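PDB 3UMO: ATP-dependent 6-phosphofructokinase isozyme 2 from Escherichia coli, which catalyses the ATP-dependent phosphorylation of D-fructose 6-phosphate to fructose 1,6-bisphosphate, the first committing step of glycolysis, and works as a homodimer. Local coordinates for residues R3-T8 with T56-A61. Sequence-based numbering, arbitrary orientation.
Sequences RIYTLT and TAIFPA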
loop_
_atom_site.group_PDB
_atom_site.type_symbol
_atom_site.label_atom_id
_atom_site.label_comp_id
_atom_site.label_asym_id
_atom_site.label_seq_id
_atom_site.Cartn_x
_atom_site.Cartn_y
_atom_site.Cartn_z
ATOM N N ARG A 3 34.107 -32.351 -1.805
ATOM C CA ARG A 3 32.768 -32.269 -2.373
ATOM C C ARG A 3 31.824 -31.463 -1.483
ATOM O O ARG A 3 32.006 -31.389 -0.267
ATOM C CB ARG A 3 32.209 -33.669 -2.624
ATOM C CG ARG A 3 33.065 -34.499 -3.581
ATOM C CD ARG A 3 32.270 -35.665 -4.122
ATOM N NE ARG A 3 30.913 -35.243 -4.458
ATOM C CZ ARG A 3 29.970 -36.045 -4.938
ATOM N NH1 ARG A 3 30.227 -37.331 -5.144
ATOM N NH2 ARG A 3 28.765 -35.562 -5.206
ATOM N N ILE A 4 30.817 -30.858 -2.103
ATOM C CA ILE A 4 29.852 -30.032 -1.387
ATOM C C ILE A 4 28.429 -30.544 -1.581
ATOM O O ILE A 4 28.010 -30.848 -2.703
ATOM C CB ILE A 4 29.927 -28.569 -1.855
ATOM C CG1 ILE A 4 31.348 -28.035 -1.672
ATOM C CG2 ILE A 4 28.931 -27.703 -1.092
ATOM C CD1 ILE A 4 31.606 -26.716 -2.398
ATOM N N TYR A 5 27.693 -30.638 -0.479
ATOM C CA TYR A 5 26.295 -31.035 -0.506
ATOM C C TYR A 5 25.464 -29.987 0.209
ATOM O O TYR A 5 25.963 -29.288 1.096
ATOM C CB TYR A 5 26.113 -32.385 0.193
ATOM C CG TYR A 5 26.839 -33.530 -0.476
ATOM C CD1 TYR A 5 28.181 -33.771 -0.216
ATOM C CD2 TYR A 5 26.178 -34.373 -1.361
ATOM C CE1 TYR A 5 28.851 -34.817 -0.832
ATOM C CE2 TYR A 5 26.839 -35.423 -1.977
ATOM C CZ TYR A 5 28.172 -35.637 -1.708
ATOM O OH TYR A 5 28.829 -36.684 -2.312
ATOM N N THR A 6 24.194 -29.870 -0.165
ATOM C CA THR A 6 23.288 -29.019 0.601
ATOM C C THR A 6 22.052 -29.798 1.023
ATOM O O THR A 6 21.688 -30.807 0.400
ATOM C CB THR A 6 22.854 -27.741 -0.158
ATOM O OG1 THR A 6 21.893 -28.080 -1.164
ATOM C CG2 THR A 6 24.055 -27.026 -0.778
ATOM N N LEU A 7 21.419 -29.331 2.091
ATOM C CA LEU A 7 20.230 -29.987 2.611
ATOM C C LEU A 7 19.116 -28.971 2.796
ATOM O O LEU A 7 19.293 -27.966 3.494
ATOM C CB LEU A 7 20.535 -30.683 3.941
ATOM C CG LEU A 7 19.323 -31.339 4.601
ATOM C CD1 LEU A 7 18.777 -32.449 3.715
ATOM C CD2 LEU A 7 19.687 -31.875 5.982
ATOM N N THR A 8 17.973 -29.228 2.163
ATOM C CA THR A 8 16.820 -28.331 2.240
ATOM C C THR A 8 15.621 -29.121 2.723
ATOM O O THR A 8 14.991 -29.834 1.943
ATOM C CB THR A 8 16.481 -27.731 0.865
ATOM O OG1 THR A 8 17.651 -27.122 0.321
ATOM C CG2 THR A 8 15.384 -26.672 0.988
ATOM N N THR A 56 25.686 -30.867 -4.606
ATOM C CA THR A 56 24.530 -31.746 -4.734
ATOM C C THR A 56 23.453 -31.358 -3.731
ATOM O O THR A 56 23.701 -31.338 -2.524
ATOM C CB THR A 56 24.917 -33.217 -4.529
ATOM O OG1 THR A 56 25.866 -33.595 -5.533
ATOM C CG2 THR A 56 23.694 -34.112 -4.647
ATOM N N ALA A 57 22.260 -31.055 -4.235
ATOM C CA ALA A 57 21.144 -30.655 -3.379
ATOM C C ALA A 57 20.338 -31.860 -2.902
ATOM O O ALA A 57 19.746 -32.578 -3.708
ATOM C CB ALA A 57 20.239 -29.675 -4.106
ATOM N N ILE A 58 20.298 -32.062 -1.587
ATOM C CA ILE A 58 19.498 -33.131 -0.995
ATOM C C ILE A 58 18.209 -32.509 -0.472
ATOM O O ILE A 58 18.257 -31.503 0.237
ATOM C CB ILE A 58 20.241 -33.805 0.181
ATOM C CG1 ILE A 58 21.625 -34.293 -0.261
ATOM C CG2 ILE A 58 19.417 -34.956 0.756
ATOM C CD1 ILE A 58 22.507 -34.762 0.891
ATOM N N PHE A 59 17.066 -33.093 -0.829
ATOM C CA PHE A 59 15.769 -32.562 -0.401
ATOM C C PHE A 59 14.627 -33.546 -0.644
ATOM O O PHE A 59 14.723 -34.416 -1.513
ATOM C CB PHE A 59 15.462 -31.216 -1.091
ATOM C CG PHE A 59 15.418 -31.293 -2.594
ATOM C CD1 PHE A 59 14.220 -31.533 -3.256
ATOM C CD2 PHE A 59 16.573 -31.104 -3.348
ATOM C CE1 PHE A 59 14.172 -31.603 -4.648
ATOM C CE2 PHE A 59 16.537 -31.170 -4.740
ATOM C CZ PHE A 59 15.333 -31.420 -5.391
ATOM N N PRO A 60 13.539 -33.412 0.134
ATOM C CA PRO A 60 12.330 -34.194 -0.128
ATOM C C PRO A 60 11.544 -33.566 -1.270
ATOM O O PRO A 60 11.448 -32.337 -1.359
ATOM C CB PRO A 60 11.542 -34.063 1.177
ATOM C CG PRO A 60 11.948 -32.721 1.722
ATOM C CD PRO A 60 13.400 -32.555 1.330
ATOM N N ALA A 61 10.990 -34.405 -2.135
ATOM C CA ALA A 61 10.151 -33.929 -3.222
ATOM C C ALA A 61 8.889 -34.780 -3.287
ATOM O O ALA A 61 8.945 -36.002 -3.137
ATOM C CB ALA A 61 10.905 -33.997 -4.535
HETATM O O HOH W 1 28.471 -32.849 -4.764
HETATM O O HOH W 2 19.243 -29.039 -0.841
#
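Thr-56 OG1 and a bridging water lie in plane at the edge of the Arg-3 guanidinium, while Tyr-5 OH stands over the centre of one of its faces. The same water lies 4.1 Å above the Tyr-5 ring, toward its rim. It accepts from Arg-3 NH2 at 2.8 Å, donates to Ile-4 O and bonds Thr-56 OG1, tying to the neighbouring strand an arginine long enough to fold back, its chain bent where chi3 (42°) turns NE. The side chains of Thr-56 and Tyr-5 run side by side, pointing the same way, and Thr-56 CB comes obliquely to the ring, 3.6 Å from Tyr-5 CD2; a beta-branched residue suits this place because its hydroxyl serves the water while its carbons meet the ring. CD1 of Ile-58 reaches the same CD2 atom, 4.3 Å away. An alanine at Tyr-5 would probably leave Thr-56 CB and Ile-58 CD1 without their aromatic neighbour and Glu-129 without its hydroxyl partner. On this face Leu-7 CD1 meets Ile-58 CG2 at 3.9 Å, two buried, branched aliphatic chains crossing obliquely.

Four backbone hydrogen bonds join the parallel strands: Thr-56 N to Ile-4 O, Thr-6 N to Thr-56 O, Ile-58 N to Thr-6 O (2.7 Å) and Thr-8 N to Ile-58 O. On the other face Thr-6 OG1 sits 3.7 Å from the small CB of Ala-57. This buried hydroxyl also bonds Gly-41 O and accepts a hydrogen bond from a second water, which bonds Thr-8 OG1 and donates to Ile-58 O.

Within the central parallel sheet of this ribokinase-family fold, 4-7 runs between 55-61 and 133-137. Helix 40-50 packs on Thr-6 and Phe-59, helix 254-267 on Ile-4 and helix 63-75 on Phe-59, while Thr-8 ends near the substrate-binding residue Gly-41.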